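DUTPase (Staphylococcus phage 11, PDB 4GV8) catalyses the hydrolysis of dUTP to dUMP and pyrophosphate, keeping uracil out of DNA, and moonlights in a further role beyond this enzymatic one. Local coordinates at the interface of chains A and B. Coordinates in Å, arbitrary orientation; residue numbers count along the deposited sequence, not the author numbering. Chains: chain A/B, DUTPase.

Contact 1: the interface of chains A and B. Residues chain A 6-8, 50-52, 85; chain B 153-154.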
ATOM      1  N   GLN A   6      23.491   7.650   5.879  1.00 52.08           N
ATOM      2  CA  GLN A   6      24.145   6.901   6.972  1.00 50.71           C
ATOM      3  C   GLN A   6      23.215   5.781   7.433  1.00 49.28           C
ATOM      4  O   GLN A   6      21.975   5.988   7.535  1.00 47.95           O
ATOM      5  CB  GLN A   6      24.500   7.809   8.166  1.00 48.42           C
ATOM      6  CG  GLN A   6      25.274   9.092   7.822  1.00 46.95           C
ATOM      7  CD  GLN A   6      25.290  10.032   9.012  1.00 47.85           C
ATOM      8  OE1 GLN A   6      25.959   9.790  10.002  1.00 48.93           O
ATOM      9  NE2 GLN A   6      24.512  11.070   8.943  1.00 50.71           N
ATOM     10  N   VAL A   7      23.841   4.628   7.697  1.00 47.17           N
ATOM     11  CA  VAL A   7      23.201   3.394   8.135  1.00 44.84           C
ATOM     12  C   VAL A   7      23.953   2.897   9.347  1.00 47.22           C
ATOM     13  O   VAL A   7      25.200   2.810   9.306  1.00 50.45           O
ATOM     14  CB  VAL A   7      23.252   2.289   7.031  1.00 42.67           C
ATOM     15  CG1 VAL A   7      22.578   1.031   7.544  1.00 43.12           C
ATOM     16  CG2 VAL A   7      22.623   2.786   5.728  1.00 41.71           C
ATOM     17  N   ARG A   8      23.231   2.601  10.434  1.00 47.05           N
ATOM     18  CA  ARG A   8      23.802   1.905  11.611  1.00 52.26           C
ATOM     19  C   ARG A   8      23.328   0.459  11.685  1.00 54.92           C
ATOM     20  O   ARG A   8      22.130   0.223  11.639  1.00 51.72           O
ATOM     21  CB  ARG A   8      23.347   2.559  12.905  1.00 54.61           C
ATOM     22  CG  ARG A   8      24.147   3.738  13.352  1.00 61.81           C
ATOM     23  CD  ARG A   8      23.749   4.150  14.734  1.00 60.65           C
ATOM     24  NE  ARG A   8      23.910   3.019  15.632  1.00 66.27           N
ATOM     25  CZ  ARG A   8      24.026   3.100  16.959  1.00 72.94           C
ATOM     26  NH1 ARG A   8      24.068   4.271  17.577  1.00 76.89           N
ATOM     27  NH2 ARG A   8      24.150   1.985  17.672  1.00 71.75           N
ATOM     28  N   ALA A  50      19.200   1.024  11.437  1.00 44.25           N
ATOM     29  CA  ALA A  50      18.671   2.387  11.479  1.00 43.29           C
ATOM     30  C   ALA A  50      19.285   3.161  10.323  1.00 44.90           C
ATOM     31  O   ALA A  50      20.439   2.946   9.988  1.00 43.87           O
ATOM     32  CB  ALA A  50      18.982   3.118  12.784  1.00 40.02           C
ATOM     33  N   VAL A  51      18.520   4.094   9.768  1.00 40.07           N
ATOM     34  CA  VAL A  51      19.012   5.008   8.773  1.00 41.99           C
ATOM     35  C   VAL A  51      18.815   6.452   9.275  1.00 45.41           C
ATOM     36  O   VAL A  51      18.071   6.691  10.252  1.00 46.81           O
ATOM     37  CB  VAL A  51      18.283   4.787   7.433  1.00 40.50           C
ATOM     38  CG1 VAL A  51      18.631   3.389   6.893  1.00 37.30           C
ATOM     39  CG2 VAL A  51      16.750   5.044   7.556  1.00 36.16           C
ATOM     40  N   SER A  52      19.483   7.411   8.627  1.00 47.04           N
ATOM     41  CA  SER A  52      19.213   8.817   8.914  1.00 45.58           C
ATOM     42  C   SER A  52      18.758   9.559   7.655  1.00 48.72           C
ATOM     43  O   SER A  52      19.548  10.167   6.964  1.00 44.36           O
ATOM     44  CB  SER A  52      20.423   9.477   9.539  1.00 47.28           C
ATOM     45  OG  SER A  52      20.084  10.717  10.077  1.00 42.91           O
ATOM     46  N   HIS A  85      15.751   7.434  14.015  1.00 45.82           N
ATOM     47  CA  HIS A  85      17.017   6.731  14.152  1.00 45.83           C
ATOM     48  C   HIS A  85      16.844   5.444  14.880  1.00 48.24           C
ATOM     49  O   HIS A  85      17.803   4.876  15.341  1.00 48.64           O
ATOM     50  CB  HIS A  85      18.027   7.601  14.863  1.00 47.74           C
ATOM     51  CG  HIS A  85      18.452   8.809  14.064  1.00 52.86           C
ATOM     52  ND1 HIS A  85      18.967   9.918  14.638  1.00 52.49           N
ATOM     53  CD2 HIS A  85      18.421   9.053  12.694  1.00 50.97           C
ATOM     54  CE1 HIS A  85      19.246  10.815  13.673  1.00 54.24           C
ATOM     55  NE2 HIS A  85      18.902  10.289  12.491  1.00 53.30           N
TER
ATOM     56  N   PHE B 153      25.164   8.354  14.254  1.00 47.61           N
ATOM     57  CA  PHE B 153      24.677   9.281  13.259  1.00 47.50           C
ATOM     58  C   PHE B 153      25.223  10.641  13.549  1.00 50.94           C
ATOM     59  O   PHE B 153      25.355  11.082  14.718  1.00 48.20           O
ATOM     60  CB  PHE B 153      23.118   9.326  13.212  1.00 50.11           C
ATOM     61  CG  PHE B 153      22.484   8.030  12.705  1.00 50.94           C
ATOM     62  CD1 PHE B 153      22.727   7.592  11.428  1.00 43.26           C
ATOM     63  CD2 PHE B 153      21.681   7.255  13.524  1.00 48.50           C
ATOM     64  CE1 PHE B 153      22.213   6.422  10.975  1.00 48.51           C
ATOM     65  CE2 PHE B 153      21.133   6.071  13.046  1.00 48.46           C
ATOM     66  CZ  PHE B 153      21.394   5.669  11.775  1.00 47.71           C
ATOM     67  N   GLU B 154      25.534  11.305  12.453  1.00 53.96           N
ATOM     68  CA  GLU B 154      25.911  12.691  12.471  1.00 57.71           C
ATOM     69  C   GLU B 154      24.781  13.519  11.802  1.00 64.86           C
ATOM     70  O   GLU B 154      24.113  13.067  10.865  1.00 65.65           O
ATOM     71  CB  GLU B 154      27.249  12.785  11.751  1.00 63.73           C
ATOM     72  CG  GLU B 154      27.698  14.151  11.321  1.00 76.06           C
ATOM     73  CD  GLU B 154      27.351  14.450   9.876  1.00 83.36           C
ATOM     74  OE1 GLU B 154      27.768  13.678   8.981  1.00 81.01           O
ATOM     75  OE2 GLU B 154      26.658  15.473   9.654  1.00100.61           O
TER

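Contact 2: the interface of chains A and B. Residues chain A 24-26, 138; chain B 58, 79, 81, 142.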
ATOM      1  N   ASP A  24      18.374   0.869  -9.984  1.00 55.59           N
ATOM      2  CA  ASP A  24      17.268   0.582  -9.096  1.00 54.97           C
ATOM      3  C   ASP A  24      16.898   1.797  -8.201  1.00 51.53           C
ATOM      4  O   ASP A  24      17.761   2.566  -7.781  1.00 50.69           O
ATOM      5  CB  ASP A  24      17.555  -0.680  -8.240  1.00 55.42           C
ATOM      6  CG  ASP A  24      17.281  -1.964  -8.999  1.00 57.92           C
ATOM      7  OD1 ASP A  24      16.913  -1.891 -10.205  1.00 66.28           O
ATOM      8  OD2 ASP A  24      17.442  -3.057  -8.433  1.00 58.94           O
ATOM      9  N   ALA A  25      15.585   1.966  -7.984  1.00 54.80           N
ATOM     10  CA  ALA A  25      15.023   3.046  -7.161  1.00 49.04           C
ATOM     11  C   ALA A  25      15.512   2.966  -5.722  1.00 57.11           C
ATOM     12  O   ALA A  25      15.972   3.966  -5.174  1.00 63.21           O
ATOM     13  CB  ALA A  25      13.513   3.007  -7.215  1.00 45.33           C
ATOM     14  N   GLY A  26      15.442   1.759  -5.141  1.00 58.25           N
ATOM     15  CA  GLY A  26      15.771   1.558  -3.743  1.00 66.74           C
ATOM     16  C   GLY A  26      16.815   0.508  -3.346  1.00 62.11           C
ATOM     17  O   GLY A  26      17.647   0.027  -4.145  1.00 55.04           O
ATOM     18  N   VAL A 138      12.865   2.966  -0.536  1.00 38.30           N
ATOM     19  CA  VAL A 138      12.950   3.942  -1.627  1.00 41.48           C
ATOM     20  C   VAL A 138      12.757   5.323  -0.954  1.00 42.53           C
ATOM     21  O   VAL A 138      11.788   5.512  -0.202  1.00 43.16           O
ATOM     22  CB  VAL A 138      11.817   3.733  -2.681  1.00 42.04           C
ATOM     23  CG1 VAL A 138      11.922   4.780  -3.783  1.00 41.49           C
ATOM     24  CG2 VAL A 138      11.835   2.282  -3.222  1.00 41.63           C
TER
ATOM     25  N   VAL B  58      11.029   7.010  -9.870  1.00 41.38           N
ATOM     26  CA  VAL B  58      10.413   5.705  -9.677  1.00 42.03           C
ATOM     27  C   VAL B  58       8.930   5.794 -10.077  1.00 44.80           C
ATOM     28  O   VAL B  58       8.259   6.846  -9.865  1.00 40.42           O
ATOM     29  CB  VAL B  58      10.542   5.213  -8.248  1.00 39.39           C
ATOM     30  CG1 VAL B  58       9.652   6.053  -7.253  1.00 35.08           C
ATOM     31  CG2 VAL B  58      10.239   3.731  -8.209  1.00 42.55           C
ATOM     32  N   LYS B  79       6.690  -0.927  -7.404  1.00 42.69           N
ATOM     33  CA  LYS B  79       7.765   0.056  -7.596  1.00 43.41           C
ATOM     34  C   LYS B  79       8.440  -0.309  -8.903  1.00 42.07           C
ATOM     35  O   LYS B  79       9.029  -1.392  -9.041  1.00 44.01           O
ATOM     36  CB  LYS B  79       8.727   0.032  -6.409  1.00 41.29           C
ATOM     37  CG  LYS B  79       8.130   0.628  -5.131  1.00 53.96           C
ATOM     38  CD  LYS B  79       6.858  -0.014  -4.486  1.00 47.03           C
ATOM     39  CE  LYS B  79       7.114  -1.430  -3.934  1.00 52.34           C
ATOM     40  NZ  LYS B  79       5.961  -2.004  -3.181  1.00 48.73           N
ATOM     41  N   ASP B  81      11.307   0.353 -11.448  1.00 45.64           N
ATOM     42  CA  ASP B  81      12.634   0.987 -11.537  1.00 47.68           C
ATOM     43  C   ASP B  81      12.883   1.620 -12.900  1.00 49.16           C
ATOM     44  O   ASP B  81      12.420   1.122 -13.966  1.00 47.67           O
ATOM     45  CB  ASP B  81      13.761  -0.019 -11.248  1.00 47.34           C
ATOM     46  CG  ASP B  81      13.589  -0.729  -9.934  1.00 48.22           C
ATOM     47  OD1 ASP B  81      13.935  -0.164  -8.874  1.00 47.85           O
ATOM     48  OD2 ASP B  81      13.116  -1.888  -9.968  1.00 51.95           O
ATOM     49  N   ILE B 142      13.310  10.415  -7.029  1.00 46.99           N
ATOM     50  CA  ILE B 142      13.905   9.680  -5.923  1.00 45.38           C
ATOM     51  C   ILE B 142      15.308  10.180  -5.627  1.00 47.88           C
ATOM     52  O   ILE B 142      15.898  10.895  -6.423  1.00 45.69           O
ATOM     53  CB  ILE B 142      13.934   8.157  -6.157  1.00 43.77           C
ATOM     54  CG1 ILE B 142      14.626   7.820  -7.501  1.00 45.12           C
ATOM     55  CG2 ILE B 142      12.515   7.622  -6.066  1.00 41.33           C
ATOM     56  CD1 ILE B 142      14.828   6.364  -7.795  1.00 37.72           C
TER

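Contact 3: the interface of chains A and B. Residues chain A 57, 138-141; chain B 141-143.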
ATOM      1  N   TYR A  57      13.030  14.708   2.854  1.00 46.56           N
ATOM      2  CA  TYR A  57      12.753  13.357   2.318  1.00 44.95           C
ATOM      3  C   TYR A  57      11.915  12.482   3.305  1.00 42.81           C
ATOM      4  O   TYR A  57      11.837  12.757   4.492  1.00 46.88           O
ATOM      5  CB  TYR A  57      14.108  12.629   1.975  1.00 44.61           C
ATOM      6  CG  TYR A  57      14.938  13.422   1.020  1.00 45.21           C
ATOM      7  CD1 TYR A  57      14.824  13.235  -0.351  1.00 45.76           C
ATOM      8  CD2 TYR A  57      15.805  14.394   1.470  1.00 53.19           C
ATOM      9  CE1 TYR A  57      15.548  13.991  -1.245  1.00 51.36           C
ATOM     10  CE2 TYR A  57      16.544  15.165   0.587  1.00 55.48           C
ATOM     11  CZ  TYR A  57      16.410  14.950  -0.763  1.00 56.46           C
ATOM     12  OH  TYR A  57      17.120  15.711  -1.626  1.00 61.21           O
ATOM     13  N   VAL A 138      12.865   2.966  -0.536  1.00 38.30           N
ATOM     14  CA  VAL A 138      12.950   3.942  -1.627  1.00 41.48           C
ATOM     15  C   VAL A 138      12.757   5.323  -0.954  1.00 42.53           C
ATOM     16  O   VAL A 138      11.788   5.512  -0.202  1.00 43.16           O
ATOM     17  CB  VAL A 138      11.817   3.733  -2.681  1.00 42.04           C
ATOM     18  CG1 VAL A 138      11.922   4.780  -3.783  1.00 41.49           C
ATOM     19  CG2 VAL A 138      11.835   2.282  -3.222  1.00 41.63           C
ATOM     20  N   ILE A 139      13.636   6.278  -1.227  1.00 41.85           N
ATOM     21  CA  ILE A 139      13.642   7.602  -0.527  1.00 40.51           C
ATOM     22  C   ILE A 139      13.176   8.665  -1.526  1.00 44.89           C
ATOM     23  O   ILE A 139      13.714   8.765  -2.657  1.00 41.78           O
ATOM     24  CB  ILE A 139      15.018   7.908   0.047  1.00 47.82           C
ATOM     25  CG1 ILE A 139      15.460   6.751   1.005  1.00 46.78           C
ATOM     26  CG2 ILE A 139      15.040   9.252   0.745  1.00 43.81           C
ATOM     27  CD1 ILE A 139      16.865   6.890   1.518  1.00 52.87           C
ATOM     28  N   VAL A 140      12.117   9.393  -1.147  1.00 40.08           N
ATOM     29  CA  VAL A 140      11.420  10.317  -2.052  1.00 40.61           C
ATOM     30  C   VAL A 140      11.491  11.714  -1.402  1.00 42.54           C
ATOM     31  O   VAL A 140      11.372  11.841  -0.165  1.00 41.75           O
ATOM     32  CB  VAL A 140       9.955   9.801  -2.317  1.00 41.27           C
ATOM     33  CG1 VAL A 140       9.187  10.735  -3.235  1.00 45.09           C
ATOM     34  CG2 VAL A 140      10.005   8.395  -2.962  1.00 40.94           C
ATOM     35  N   PRO A 141      11.710  12.771  -2.204  1.00 44.50           N
ATOM     36  CA  PRO A 141      11.530  14.104  -1.562  1.00 47.33           C
ATOM     37  C   PRO A 141      10.030  14.428  -1.167  1.00 45.02           C
ATOM     38  O   PRO A 141       9.066  13.957  -1.807  1.00 42.78           O
ATOM     39  CB  PRO A 141      12.073  15.080  -2.629  1.00 48.21           C
ATOM     40  CG  PRO A 141      11.878  14.326  -3.956  1.00 49.06           C
ATOM     41  CD  PRO A 141      12.088  12.882  -3.634  1.00 45.73           C
TER
ATOM     42  N   PRO B 141      10.147  11.742  -8.243  1.00 46.28           N
ATOM     43  CA  PRO B 141      11.626  11.737  -8.199  1.00 49.57           C
ATOM     44  C   PRO B 141      12.096  10.974  -6.960  1.00 45.38           C
ATOM     45  O   PRO B 141      11.332  10.884  -5.987  1.00 49.32           O
ATOM     46  CB  PRO B 141      11.966  13.222  -8.107  1.00 44.22           C
ATOM     47  CG  PRO B 141      10.786  13.790  -7.372  1.00 47.43           C
ATOM     48  CD  PRO B 141       9.609  13.086  -7.994  1.00 47.45           C
ATOM     49  N   ILE B 142      13.310  10.415  -7.029  1.00 46.99           N
ATOM     50  CA  ILE B 142      13.905   9.680  -5.923  1.00 45.38           C
ATOM     51  C   ILE B 142      15.308  10.180  -5.627  1.00 47.88           C
ATOM     52  O   ILE B 142      15.898  10.895  -6.423  1.00 45.69           O
ATOM     53  CB  ILE B 142      13.934   8.157  -6.157  1.00 43.77           C
ATOM     54  CG1 ILE B 142      14.626   7.820  -7.501  1.00 45.12           C
ATOM     55  CG2 ILE B 142      12.515   7.622  -6.066  1.00 41.33           C
ATOM     56  CD1 ILE B 142      14.828   6.364  -7.795  1.00 37.72           C
ATOM     57  N   TRP B 143      15.804   9.763  -4.470  1.00 43.39           N
ATOM     58  CA  TRP B 143      17.121  10.008  -4.032  1.00 46.92           C
ATOM     59  C   TRP B 143      17.734   8.675  -3.787  1.00 49.33           C
ATOM     60  O   TRP B 143      17.195   7.858  -2.993  1.00 46.02           O
ATOM     61  CB  TRP B 143      17.057  10.849  -2.753  1.00 48.99           C
ATOM     62  CG  TRP B 143      18.387  11.265  -2.198  1.00 52.41           C
ATOM     63  CD1 TRP B 143      19.368  12.012  -2.833  1.00 58.63           C
ATOM     64  CD2 TRP B 143      18.908  11.048  -0.817  1.00 56.43           C
ATOM     65  NE1 TRP B 143      20.431  12.210  -2.002  1.00 54.97           N
ATOM     66  CE2 TRP B 143      20.218  11.684  -0.776  1.00 53.32           C
ATOM     67  CE3 TRP B 143      18.447  10.371   0.325  1.00 56.01           C
ATOM     68  CZ2 TRP B 143      21.033  11.649   0.371  1.00 53.54           C
ATOM     69  CZ3 TRP B 143      19.273  10.333   1.468  1.00 58.91           C
ATOM     70  CH2 TRP B 143      20.538  10.966   1.484  1.00 56.05           C
TER
HETATM   71  O   HOH W   1      15.797   5.545  -2.915  1.00 37.75           O

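Contact 1: the interface of chains A and B
B:Phe153 inserts its ring between A:His85 on one face and A:Arg8 on the other, anchoring the C-terminal arm that one subunit of a trimeric, jelly-roll dUTPase lays on its neighbour. The imidazole stacks off-centre, its plane turned 26° from the phenyl and the ring centroids 4.5 Å apart. On the same face A:Ser52 CB stands over the ring near B:Phe153 CD1, 3.5 Å away. Against the opposite face comes the aliphatic part of A:Arg8, whose CG lies 4.0 Å from the centroid of the B:Phe153 ring and whose CD nears CE2; a long side chain supplies this methylene surface.

At the ring's edge, in its plane, lie the main-chain carbonyl carbon of A:Gln6 and A:Ala50 O, the latter 3.4 Å from B:Phe153 CZ; small residues let a bulky ring sink to the strands. A:Ser52 OG, anti to its backbone N (chi1 -167°), hydrogen-bonds A:His85 NE2 at 2.7 Å and steadies the stacked imidazole.

Polar recognition falls to A:Gln6, whose amide can both accept and donate. B:Glu154 N reaches a lone pair of A:Gln6 OE1 in the carbonyl plane at 2.9 Å, and A:Gln6 NE2 gives a nearly straight bond to B:Glu154 O at 2.8 Å, much as a neighbouring strand would.

Contact 2: the interface of chains A and B
The carboxylates of A:Asp24 and B:Asp81 are stacked face against face, their planes 24° apart, with A:Asp24 OD1 3.5 Å from the carboxylate carbon CG of B:Asp81. B:Asp81 lies in the GKIDAGYHG stretch, conserved dUTPase motif III, and is the aspartate that activates the catalytic water in this family; A:Ala25 and A:Gly26 begin the AGYD stretch of motif I. The backbone A:Ala25 N donates a hydrogen bond to B:Asp81 OD1 at 2.8 Å, 166° at the hydrogen, and is received on the anti lone pair of that oxygen. The catalytic aspartate thus also accepts a main-chain N-H from the neighbouring subunit, which probably helps to orient its carboxylate.

Beside this polar pair the contact turns apolar. The methyl of A:Ala25 presses on B:Val58 CG2 at 3.5 Å, a tight fit that a small side chain permits; CG2 stands anti to the backbone N of B:Val58, with CG1 between N and the carbonyl carbon (chi1 70°). B:Ile142 CD1, at the end of its extended branch, reaches A:Ala25 CA at 3.4 Å. Its other branch, CG2, meets A:Val138 CG1 at 3.7 Å, so the forked isoleucine bridges the loop and strand 133-141 of chain A.

B:Asp81 belongs to a deoxyuridine-nucleotide pocket, and the bond to A:Ala25 ties the neighbouring subunit's loop to that pocket, which probably helps hold pocket and trimer in register.

Contact 3: the interface of chains A and B
Strand 133-141 of chain A meets the segment of chain B just beyond its own copy of that strand, through an antiparallel bridge between A:Ile139 and B:Trp143. B:Trp143 N donates to A:Ile139 O at 2.9 Å. A water widens this main-chain link: it lies 2.8 Å from A:Ile139 N and 2.7 Å from B:Trp143 O, serving two backbone groups that the direct bond does not join.

Around the bridge the contacts are apolar. B:Trp143 has CG anti to its backbone N (chi1 -177°), which sets the indole alongside A:Ile139, both side chains pointing the same way. The branch methyl A:Ile139 CG2 meets the indole's edge, in its plane, at B:Trp143 CE3 (3.6 Å). A:Tyr57 runs across B:Trp143 at about a right angle, its flat ring packing through CE1 against B:Trp143 CB at 3.8 Å. The tryptophan's large apolar side chain accounts for its being the most buried residue of the patch (75 Å²).

The two copies of residue 141 also touch, A:Pro141 CG lying 3.6 Å from B:Pro141 CG. Proline has no N-H to be paired, and its compact ring offers an apolar surface to its counterpart. Together the bridge and its flanking side chains join the subunits of the trimer near the ends of equivalent strands.

Contacts 2 and 3 are neighbours, the centres of their C-alpha atoms about 8 Å apart, and they share A:Val138 and B:Ile142. Strand 133-141 of chain A serves both, so they adjoin and probably act as one stretch of the interface. In contact 1 the centre of the C-alpha atoms lies about 20 Å from that of contact 2 and about 16 Å from that of contact 3. It engages strands 4-9 and 49-51 of chain A with a part of chain B further along from B:Trp143. Chain B therefore joins its neighbour first through its body and then through its extended tail, a combination that probably stabilises the trimer by exchange of arms.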